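Local coordinates for heme-binding protein A (Haemophilus parasuis 29755, PDB 3TPA), which probably binds glutathione in the periplasm as the solute-binding component of a transport system, despite its heme-binding name, at residues 163-171 with 180-188; 263-274 with 478-489. The protein carries 1 engineered substitution. All coordinates share one frame; numbering follows the deposited sequence.

In the fold
Contact 1 (163-171 with 180-188) and contact 2 (263-274 with 478-489) follow one another along the chain; the first is complete well before residue 263. Their centres are 35 Å apart, with about 17 Å between the nearest atoms, so they do not touch. Contact 1 is local: eight residues separate its segments, and its centre lies 25 Å from the centre of the chain. Contact 2 is long-range, joining strands more than 200 residues apart in a six-stranded mixed sheet, its centre 12 Å from that of the chain. Solute-binding proteins of this family hold ligand in a cleft between lobes; contact 1 is packing within one part of the chain, contact 2 part of the sheet core of a lobe.

Contact 1: residues 163-171 with 180-188; sequences SIYSKEYAD and ETLDQQPIG
The ring of Tyr169 lies with one face against Ile187, whose CG1 sits 3.8 Å from the ring centroid and 25° off the normal, a CH-pi contact offset toward the rim. A water lies in the ring plane at its edge, and Gln185 O is near the plane at the phenol end. There Tyr169 OH donates to Gln185 O at 2.7 Å, within the carbonyl plane. CG of Tyr169 stands anti to the backbone N (chi1 -174°), which carries the ring off helix 167-175 to the turn after helix 181-184.

Leu182 lies between the two tyrosines: its CD1 approaches Tyr169 CD2 at 3.6 Å and Ala170 CB at 3.8 Å, while its CG meets Tyr165 CD1 at 3.9 Å. The hydroxyl of Tyr165 is engaged elsewhere, with Ser22 and Ala24 N. Ser166 is the N-cap, its OG accepting from Tyr169 N at 3.0 Å; the cap thus holds the helix start that carries the ring. The in-plane water accepts from Ser166 N and donates to Ile187 O.

Apolar packing joins Tyr165 and the start of helix 167-175 to helix 181-184 and the chain after it, while one phenol bond and one bridging water give Gln185 O, Ile187 O and Ser166 N hydrogen-bond partners inside a buried contact.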
loop_
_atom_site.group_PDB
_atom_site.type_symbol
_atom_site.label_atom_id
_atom_site.label_comp_id
_atom_site.label_asym_id
_atom_site.label_seq_id
_atom_site.Cartn_x
_atom_site.Cartn_y
_atom_site.Cartn_z
ATOM N N SER A 163 12.855 -6.111 5.336
ATOM C CA SER A 163 13.207 -7.509 5.572
ATOM C C SER A 163 14.650 -7.590 6.030
ATOM O O SER A 163 15.493 -6.806 5.589
ATOM C CB SER A 163 13.058 -8.316 4.291
ATOM O OG SER A 163 11.696 -8.456 3.941
ATOM N N ILE A 164 14.938 -8.539 6.912
ATOM C CA ILE A 164 16.282 -8.643 7.468
ATOM C C ILE A 164 17.097 -9.668 6.686
ATOM O O ILE A 164 16.735 -10.852 6.624
ATOM C CB ILE A 164 16.238 -9.009 8.961
ATOM C CG1 ILE A 164 15.415 -7.978 9.750
ATOM C CG2 ILE A 164 17.644 -9.140 9.533
ATOM C CD1 ILE A 164 15.896 -6.551 9.608
ATOM N N TYR A 165 18.174 -9.181 6.067
ATOM C CA TYR A 165 19.140 -9.993 5.343
ATOM C C TYR A 165 20.243 -10.501 6.278
ATOM O O TYR A 165 20.372 -10.069 7.422
ATOM C CB TYR A 165 19.833 -9.140 4.287
ATOM C CG TYR A 165 18.962 -8.650 3.147
ATOM C CD1 TYR A 165 19.199 -9.071 1.832
ATOM C CD2 TYR A 165 17.910 -7.769 3.376
ATOM C CE1 TYR A 165 18.403 -8.611 0.771
ATOM C CE2 TYR A 165 17.124 -7.311 2.340
ATOM C CZ TYR A 165 17.370 -7.731 1.040
ATOM O OH TYR A 165 16.567 -7.259 0.020
ATOM N N SER A 166 21.058 -11.413 5.760
ATOM C CA SER A 166 22.137 -11.988 6.533
ATOM C C SER A 166 23.423 -11.231 6.236
ATOM O O SER A 166 23.870 -11.200 5.103
ATOM C CB SER A 166 22.334 -13.451 6.153
ATOM O OG SER A 166 23.594 -13.914 6.624
ATOM N N LYS A 167 24.018 -10.616 7.248
ATOM C CA LYS A 167 25.295 -9.949 7.034
ATOM C C LYS A 167 26.407 -10.972 6.825
ATOM O O LYS A 167 27.347 -10.721 6.085
ATOM C CB LYS A 167 25.636 -9.001 8.192
ATOM C CG LYS A 167 26.955 -8.243 7.988
ATOM C CD LYS A 167 27.272 -7.365 9.198
ATOM C CE LYS A 167 28.401 -6.377 8.907
ATOM N NZ LYS A 167 29.702 -7.015 8.605
ATOM N N GLU A 168 26.303 -12.130 7.466
ATOM C CA GLU A 168 27.332 -13.158 7.282
ATOM C C GLU A 168 27.416 -13.546 5.800
ATOM O O GLU A 168 28.498 -13.596 5.200
ATOM C CB GLU A 168 27.058 -14.380 8.167
ATOM C CG GLU A 168 28.105 -15.476 8.040
ATOM C CD GLU A 168 28.052 -16.489 9.171
ATOM O OE1 GLU A 168 26.977 -16.668 9.792
ATOM O OE2 GLU A 168 29.098 -17.112 9.442
ATOM N N TYR A 169 26.255 -13.800 5.208
ATOM C CA TYR A 169 26.143 -14.090 3.785
ATOM C C TYR A 169 26.659 -12.914 2.964
ATOM O O TYR A 169 27.444 -13.092 2.037
ATOM C CB TYR A 169 24.670 -14.336 3.485
ATOM C CG TYR A 169 24.279 -14.795 2.091
ATOM C CD1 TYR A 169 25.033 -15.727 1.382
ATOM C CD2 TYR A 169 23.103 -14.317 1.511
ATOM C CE1 TYR A 169 24.623 -16.160 0.094
ATOM C CE2 TYR A 169 22.687 -14.743 0.259
ATOM C CZ TYR A 169 23.449 -15.656 -0.448
ATOM O OH TYR A 169 23.008 -16.056 -1.697
ATOM N N ALA A 170 26.222 -11.706 3.310
ATOM C CA ALA A 170 26.672 -10.507 2.596
ATOM C C ALA A 170 28.197 -10.312 2.716
ATOM O O ALA A 170 28.873 -9.977 1.737
ATOM C CB ALA A 170 25.936 -9.281 3.101
ATOM N N ASP A 171 28.740 -10.525 3.909
ATOM C CA ASP A 171 30.186 -10.441 4.083
ATOM C C ASP A 171 30.882 -11.443 3.172
ATOM O O ASP A 171 31.837 -11.095 2.473
ATOM C CB ASP A 171 30.602 -10.671 5.545
ATOM C CG ASP A 171 30.259 -9.496 6.446
ATOM O OD1 ASP A 171 29.970 -8.414 5.915
ATOM O OD2 ASP A 171 30.287 -9.654 7.683
ATOM N N GLU A 180 26.349 -9.108 -5.694
ATOM C CA GLU A 180 25.064 -9.134 -6.387
ATOM C C GLU A 180 24.248 -10.350 -5.986
ATOM O O GLU A 180 23.026 -10.323 -5.985
ATOM C CB GLU A 180 25.253 -9.113 -7.908
ATOM C CG GLU A 180 25.397 -7.713 -8.483
ATOM C CD GLU A 180 26.721 -7.067 -8.117
ATOM O OE1 GLU A 180 27.725 -7.803 -7.954
ATOM O OE2 GLU A 180 26.756 -5.821 -8.001
ATOM N N THR A 181 24.935 -11.418 -5.627
ATOM C CA THR A 181 24.262 -12.660 -5.301
ATOM C C THR A 181 23.301 -12.470 -4.125
ATOM O O THR A 181 22.340 -13.225 -3.974
ATOM C CB THR A 181 25.261 -13.774 -5.006
ATOM O OG1 THR A 181 26.051 -14.013 -6.175
ATOM C CG2 THR A 181 24.547 -15.054 -4.638
ATOM N N LEU A 182 23.568 -11.461 -3.299
ATOM C CA LEU A 182 22.737 -11.190 -2.131
ATOM C C LEU A 182 21.328 -10.885 -2.593
ATOM O O LEU A 182 20.351 -11.279 -1.956
ATOM C CB LEU A 182 23.282 -9.999 -1.327
ATOM C CG LEU A 182 22.649 -9.736 0.050
ATOM C CD1 LEU A 182 23.064 -10.773 1.089
ATOM C CD2 LEU A 182 23.000 -8.351 0.535
ATOM N N ASP A 183 21.225 -10.193 -3.720
ATOM C CA ASP A 183 19.926 -9.776 -4.226
ATOM C C ASP A 183 19.275 -10.823 -5.137
ATOM O O ASP A 183 18.059 -10.867 -5.262
ATOM C CB ASP A 183 20.056 -8.440 -4.958
ATOM C CG ASP A 183 20.507 -7.330 -4.051
ATOM O OD1 ASP A 183 19.909 -7.185 -2.964
ATOM O OD2 ASP A 183 21.467 -6.616 -4.411
ATOM N N GLN A 184 20.087 -11.675 -5.752
ATOM C CA GLN A 184 19.589 -12.610 -6.758
ATOM C C GLN A 184 19.297 -13.991 -6.213
ATOM O O GLN A 184 18.471 -14.709 -6.765
ATOM C CB GLN A 184 20.580 -12.725 -7.920
ATOM C CG GLN A 184 20.766 -11.423 -8.680
ATOM C CD GLN A 184 21.980 -11.458 -9.574
ATOM O OE1 GLN A 184 22.635 -12.490 -9.706
ATOM N NE2 GLN A 184 22.293 -10.330 -10.192
ATOM N N GLN A 185 19.984 -14.366 -5.138
ATOM C CA GLN A 185 19.791 -15.675 -4.520
ATOM C C GLN A 185 19.479 -15.454 -3.051
ATOM O O GLN A 185 20.359 -15.554 -2.194
ATOM C CB GLN A 185 21.047 -16.536 -4.673
ATOM C CG GLN A 185 21.650 -16.474 -6.058
ATOM C CD GLN A 185 20.868 -17.285 -7.062
ATOM O OE1 GLN A 185 20.129 -18.202 -6.694
ATOM N NE2 GLN A 185 21.026 -16.956 -8.342
ATOM N N PRO A 186 18.214 -15.135 -2.758
ATOM C CA PRO A 186 17.850 -14.660 -1.416
ATOM C C PRO A 186 17.992 -15.716 -0.328
ATOM O O PRO A 186 17.659 -16.883 -0.529
ATOM C CB PRO A 186 16.382 -14.226 -1.580
ATOM C CG PRO A 186 15.892 -14.985 -2.803
ATOM C CD PRO A 186 17.086 -15.082 -3.703
ATOM N N ILE A 187 18.504 -15.281 0.821
ATOM C CA ILE A 187 18.672 -16.115 2.008
ATOM C C ILE A 187 18.019 -15.336 3.129
ATOM O O ILE A 187 18.364 -14.184 3.367
ATOM C CB ILE A 187 20.168 -16.305 2.355
ATOM C CG1 ILE A 187 20.813 -17.369 1.460
ATOM C CG2 ILE A 187 20.363 -16.642 3.841
ATOM C CD1 ILE A 187 20.267 -18.770 1.681
ATOM N N GLY A 188 17.071 -15.947 3.826
ATOM C CA GLY A 188 16.463 -15.267 4.946
ATOM C C GLY A 188 16.145 -16.182 6.094
ATOM O O GLY A 188 16.656 -17.295 6.183
HETATM O O HOH W 1 20.543 -12.513 3.223
#

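Contact 2: residues 263-274 with 478-489; sequences LLEREGLNLAYI and IIPFAHSINYVP
Leu264 with Val488 and Arg266 with Asn486 are antiparallel hydrogen-bonded pairs, each joined by two backbone bonds, and Gly268 N extends the set to Ser484 O. Beyond the turn centred on Leu269 the pairing resumes two residues out of step. Ala272 O then accepts from both Phe481 N (3.1 Å) and Ala482 N (3.3 Å), a classic beta bulge, and Ile274 with Ile479 closes the far end.

Side-chain bonds bridge the break. Asn270 OD1 takes Ser484 N on a lone pair at 3.0 Å, and its ND2 donates to Ser484 OG at 2.7 Å, in the amide plane. CG of Asn270 is wedged between the backbone N and the carbonyl carbon (chi1 63°), which holds the amide across to Ser484. His483 ND1 donates to Asn270 O at 2.8 Å, in the imidazole plane. At the other end a water accepts from Tyr487 OH and donates to Glu265 OE2.

Among the apolar contacts, Ile478 CD1 lies over one face of Tyr273, 3.8 Å from the centroid, Phe481 CE1 meets Ala272 CB at 3.6 Å, and Glu265 CB packs on the Tyr487 ring. Separately, Ala272 O stands over the centre of one face of Phe481.

Strand 261-276 also pairs with strand 407-413, and 478-491 with 310-312, which places this bulged antiparallel pair inside the mixed sheet of a lobe of the periplasmic binding protein fold.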
loop_
_atom_site.group_PDB
_atom_site.type_symbol
_atom_site.label_atom_id
_atom_site.label_comp_id
_atom_site.label_asym_id
_atom_site.label_seq_id
_atom_site.Cartn_x
_atom_site.Cartn_y
_atom_site.Cartn_z
ATOM N N LEU A 263 -13.589 -17.134 -3.888
ATOM C CA LEU A 263 -13.170 -15.781 -4.229
ATOM C C LEU A 263 -13.146 -14.885 -2.988
ATOM O O LEU A 263 -14.194 -14.514 -2.473
ATOM C CB LEU A 263 -14.102 -15.169 -5.281
ATOM C CG LEU A 263 -13.701 -13.739 -5.680
ATOM C CD1 LEU A 263 -12.408 -13.745 -6.501
ATOM C CD2 LEU A 263 -14.810 -13.048 -6.442
ATOM N N LEU A 264 -11.951 -14.546 -2.513
ATOM C CA LEU A 264 -11.809 -13.626 -1.383
ATOM C C LEU A 264 -11.732 -12.173 -1.870
ATOM O O LEU A 264 -11.102 -11.885 -2.893
ATOM C CB LEU A 264 -10.557 -13.962 -0.570
ATOM C CG LEU A 264 -10.412 -15.390 -0.040
ATOM C CD1 LEU A 264 -9.055 -15.583 0.622
ATOM C CD2 LEU A 264 -11.535 -15.725 0.932
ATOM N N GLU A 265 -12.362 -11.257 -1.132
ATOM C CA GLU A 265 -12.330 -9.837 -1.487
ATOM C C GLU A 265 -12.298 -8.947 -0.259
ATOM O O GLU A 265 -12.768 -9.320 0.810
ATOM C CB GLU A 265 -13.549 -9.452 -2.322
ATOM C CG GLU A 265 -14.884 -9.758 -1.643
ATOM C CD GLU A 265 -16.059 -9.379 -2.520
ATOM O OE1 GLU A 265 -16.698 -10.285 -3.086
ATOM O OE2 GLU A 265 -16.333 -8.172 -2.662
ATOM N N ARG A 266 -11.728 -7.763 -0.434
ATOM C CA ARG A 266 -11.789 -6.715 0.579
ATOM C C ARG A 266 -11.324 -5.395 -0.026
ATOM O O ARG A 266 -10.665 -5.372 -1.057
ATOM C CB ARG A 266 -10.962 -7.080 1.807
ATOM C CG ARG A 266 -9.479 -7.248 1.554
ATOM C CD ARG A 266 -8.744 -7.486 2.866
ATOM N NE ARG A 266 -8.764 -6.284 3.691
ATOM C CZ ARG A 266 -8.483 -6.250 4.986
ATOM N NH1 ARG A 266 -8.522 -5.096 5.626
ATOM N NH2 ARG A 266 -8.157 -7.355 5.639
ATOM N N GLU A 267 -11.682 -4.297 0.611
ATOM C CA GLU A 267 -11.367 -2.967 0.091
ATOM C C GLU A 267 -9.872 -2.730 0.112
ATOM O O GLU A 267 -9.182 -3.163 1.028
ATOM C CB GLU A 267 -12.118 -1.904 0.907
ATOM C CG GLU A 267 -13.634 -2.122 0.872
ATOM C CD GLU A 267 -14.389 -1.120 1.714
ATOM O OE1 GLU A 267 -13.903 -0.773 2.803
ATOM O OE2 GLU A 267 -15.468 -0.671 1.287
ATOM N N GLY A 268 -9.372 -2.067 -0.924
ATOM C CA GLY A 268 -7.971 -1.709 -0.977
ATOM C C GLY A 268 -7.764 -0.501 -0.080
ATOM O O GLY A 268 -8.710 0.219 0.207
ATOM N N LEU A 269 -6.535 -0.289 0.364
ATOM C CA LEU A 269 -6.193 0.884 1.173
ATOM C C LEU A 269 -5.852 2.029 0.237
ATOM O O LEU A 269 -4.701 2.449 0.136
ATOM C CB LEU A 269 -5.014 0.565 2.090
ATOM C CG LEU A 269 -5.209 -0.696 2.935
ATOM C CD1 LEU A 269 -3.937 -1.054 3.707
ATOM C CD2 LEU A 269 -6.400 -0.575 3.880
ATOM N N ASN A 270 -6.870 2.520 -0.464
ATOM C CA ASN A 270 -6.692 3.532 -1.499
ATOM C C ASN A 270 -7.941 4.399 -1.573
ATOM O O ASN A 270 -8.920 4.133 -0.881
ATOM C CB ASN A 270 -6.345 2.896 -2.876
ATOM C CG ASN A 270 -7.448 1.997 -3.432
ATOM O OD1 ASN A 270 -8.616 2.172 -3.144
ATOM N ND2 ASN A 270 -7.062 1.036 -4.259
ATOM N N LEU A 271 -7.887 5.452 -2.372
ATOM C CA LEU A 271 -9.024 6.358 -2.546
ATOM C C LEU A 271 -8.967 6.956 -3.930
ATOM O O LEU A 271 -7.924 7.460 -4.356
ATOM C CB LEU A 271 -8.974 7.507 -1.529
ATOM C CG LEU A 271 -10.072 8.590 -1.661
ATOM C CD1 LEU A 271 -11.450 7.990 -1.400
ATOM C CD2 LEU A 271 -9.819 9.807 -0.711
ATOM N N ALA A 272 -10.084 6.884 -4.643
ATOM C CA ALA A 272 -10.211 7.561 -5.920
ATOM C C ALA A 272 -11.093 8.741 -5.622
ATOM O O ALA A 272 -12.114 8.590 -4.963
ATOM C CB ALA A 272 -10.877 6.653 -6.946
ATOM N N TYR A 273 -10.710 9.921 -6.088
ATOM C CA TYR A 273 -11.449 11.129 -5.724
ATOM C C TYR A 273 -11.407 12.134 -6.851
ATOM O O TYR A 273 -10.617 12.005 -7.769
ATOM C CB TYR A 273 -10.868 11.760 -4.455
ATOM C CG TYR A 273 -9.424 12.187 -4.571
ATOM C CD1 TYR A 273 -9.085 13.470 -4.991
ATOM C CD2 TYR A 273 -8.391 11.307 -4.258
ATOM C CE1 TYR A 273 -7.762 13.871 -5.086
ATOM C CE2 TYR A 273 -7.066 11.704 -4.338
ATOM C CZ TYR A 273 -6.757 12.980 -4.757
ATOM O OH TYR A 273 -5.444 13.362 -4.862
ATOM N N ILE A 274 -12.248 13.155 -6.761
ATOM C CA ILE A 274 -12.140 14.295 -7.651
ATOM C C ILE A 274 -11.385 15.369 -6.870
ATOM O O ILE A 274 -11.840 15.813 -5.823
ATOM C CB ILE A 274 -13.522 14.822 -8.069
ATOM C CG1 ILE A 274 -14.345 13.747 -8.788
ATOM C CG2 ILE A 274 -13.394 16.086 -8.926
ATOM C CD1 ILE A 274 -13.714 13.232 -10.117
ATOM N N ILE A 478 -11.585 17.904 -1.594
ATOM C CA ILE A 478 -11.672 16.890 -2.635
ATOM C C ILE A 478 -12.980 16.169 -2.395
ATOM O O ILE A 478 -13.557 16.265 -1.314
ATOM C CB ILE A 478 -10.519 15.859 -2.610
ATOM C CG1 ILE A 478 -10.572 14.976 -1.355
ATOM C CG2 ILE A 478 -9.125 16.552 -2.746
ATOM C CD1 ILE A 478 -9.505 13.875 -1.369
ATOM N N ILE A 479 -13.454 15.461 -3.411
ATOM C CA ILE A 479 -14.681 14.689 -3.308
ATOM C C ILE A 479 -14.314 13.216 -3.400
ATOM O O ILE A 479 -14.115 12.693 -4.491
ATOM C CB ILE A 479 -15.634 15.053 -4.460
ATOM C CG1 ILE A 479 -15.965 16.550 -4.439
ATOM C CG2 ILE A 479 -16.913 14.221 -4.404
ATOM C CD1 ILE A 479 -16.522 17.090 -5.740
ATOM N N PRO A 480 -14.207 12.535 -2.250
ATOM C CA PRO A 480 -13.954 11.090 -2.291
ATOM C C PRO A 480 -15.117 10.382 -2.959
ATOM O O PRO A 480 -16.257 10.748 -2.696
ATOM C CB PRO A 480 -13.912 10.708 -0.806
ATOM C CG PRO A 480 -13.481 12.007 -0.102
ATOM C CD PRO A 480 -14.277 13.035 -0.864
ATOM N N PHE A 481 -14.849 9.401 -3.815
ATOM C CA PHE A 481 -15.945 8.591 -4.348
ATOM C C PHE A 481 -15.785 7.060 -4.304
ATOM O O PHE A 481 -16.783 6.350 -4.304
ATOM C CB PHE A 481 -16.364 9.063 -5.754
ATOM C CG PHE A 481 -15.286 8.924 -6.810
ATOM C CD1 PHE A 481 -15.049 7.698 -7.423
ATOM C CD2 PHE A 481 -14.539 10.035 -7.214
ATOM C CE1 PHE A 481 -14.066 7.563 -8.405
ATOM C CE2 PHE A 481 -13.554 9.920 -8.205
ATOM C CZ PHE A 481 -13.314 8.670 -8.795
ATOM N N ALA A 482 -14.560 6.538 -4.268
ATOM C CA ALA A 482 -14.411 5.082 -4.287
ATOM C C ALA A 482 -13.161 4.563 -3.605
ATOM O O ALA A 482 -12.120 5.239 -3.551
ATOM C CB ALA A 482 -14.448 4.564 -5.717
ATOM N N HIS A 483 -13.286 3.358 -3.073
ATOM C CA HIS A 483 -12.138 2.529 -2.777
ATOM C C HIS A 483 -12.207 1.345 -3.739
ATOM O O HIS A 483 -13.292 0.866 -4.063
ATOM C CB HIS A 483 -12.202 1.994 -1.347
ATOM C CG HIS A 483 -12.501 3.044 -0.316
ATOM N ND1 HIS A 483 -11.615 4.044 -0.007
ATOM C CD2 HIS A 483 -13.583 3.230 0.469
ATOM C CE1 HIS A 483 -12.134 4.811 0.943
ATOM N NE2 HIS A 483 -13.323 4.336 1.252
ATOM N N SER A 484 -11.065 0.867 -4.213
ATOM C CA SER A 484 -11.121 -0.303 -5.091
ATOM C C SER A 484 -11.283 -1.535 -4.212
ATOM O O SER A 484 -11.043 -1.480 -2.999
ATOM C CB SER A 484 -9.856 -0.413 -5.939
ATOM O OG SER A 484 -8.779 -0.904 -5.152
ATOM N N ILE A 485 -11.721 -2.636 -4.814
ATOM C CA ILE A 485 -11.756 -3.914 -4.116
ATOM C C ILE A 485 -10.651 -4.828 -4.623
ATOM O O ILE A 485 -10.461 -4.962 -5.826
ATOM C CB ILE A 485 -13.095 -4.628 -4.306
ATOM C CG1 ILE A 485 -14.196 -3.896 -3.545
ATOM C CG2 ILE A 485 -12.988 -6.073 -3.812
ATOM C CD1 ILE A 485 -15.587 -4.443 -3.777
ATOM N N ASN A 486 -9.915 -5.455 -3.710
ATOM C CA ASN A 486 -8.906 -6.425 -4.119
ATOM C C ASN A 486 -9.488 -7.823 -4.087
ATOM O O ASN A 486 -10.241 -8.171 -3.174
ATOM C CB ASN A 486 -7.679 -6.364 -3.208
ATOM C CG ASN A 486 -6.833 -5.117 -3.443
ATOM O OD1 ASN A 486 -6.594 -4.715 -4.585
ATOM N ND2 ASN A 486 -6.367 -4.512 -2.361
ATOM N N TYR A 487 -9.116 -8.627 -5.071
ATOM C CA TYR A 487 -9.582 -10.004 -5.136
ATOM C C TYR A 487 -8.438 -10.986 -5.063
ATOM O O TYR A 487 -7.406 -10.795 -5.692
ATOM C CB TYR A 487 -10.339 -10.245 -6.441
ATOM C CG TYR A 487 -11.604 -9.446 -6.568
ATOM C CD1 TYR A 487 -12.723 -9.774 -5.823
ATOM C CD2 TYR A 487 -11.678 -8.361 -7.427
ATOM C CE1 TYR A 487 -13.893 -9.042 -5.926
ATOM C CE2 TYR A 487 -12.857 -7.614 -7.543
ATOM C CZ TYR A 487 -13.959 -7.974 -6.796
ATOM O OH TYR A 487 -15.131 -7.257 -6.886
ATOM N N VAL A 488 -8.629 -12.045 -4.294
ATOM C CA VAL A 488 -7.743 -13.204 -4.362
ATOM C C VAL A 488 -8.577 -14.448 -4.697
ATOM O O VAL A 488 -9.243 -15.026 -3.830
ATOM C CB VAL A 488 -6.955 -13.431 -3.065
ATOM C CG1 VAL A 488 -6.172 -14.728 -3.141
ATOM C CG2 VAL A 488 -5.999 -12.271 -2.787
ATOM N N PRO A 489 -8.563 -14.851 -5.975
ATOM C CA PRO A 489 -9.314 -16.048 -6.381
ATOM C C PRO A 489 -8.538 -17.314 -6.024
ATOM O O PRO A 489 -7.425 -17.518 -6.507
ATOM C CB PRO A 489 -9.423 -15.892 -7.906
ATOM C CG PRO A 489 -8.960 -14.464 -8.210
ATOM C CD PRO A 489 -7.976 -14.153 -7.131
HETATM O O HOH W 2 -17.131 -7.619 -5.398
HETATM O O HOH W 3 -6.915 -4.591 0.480
#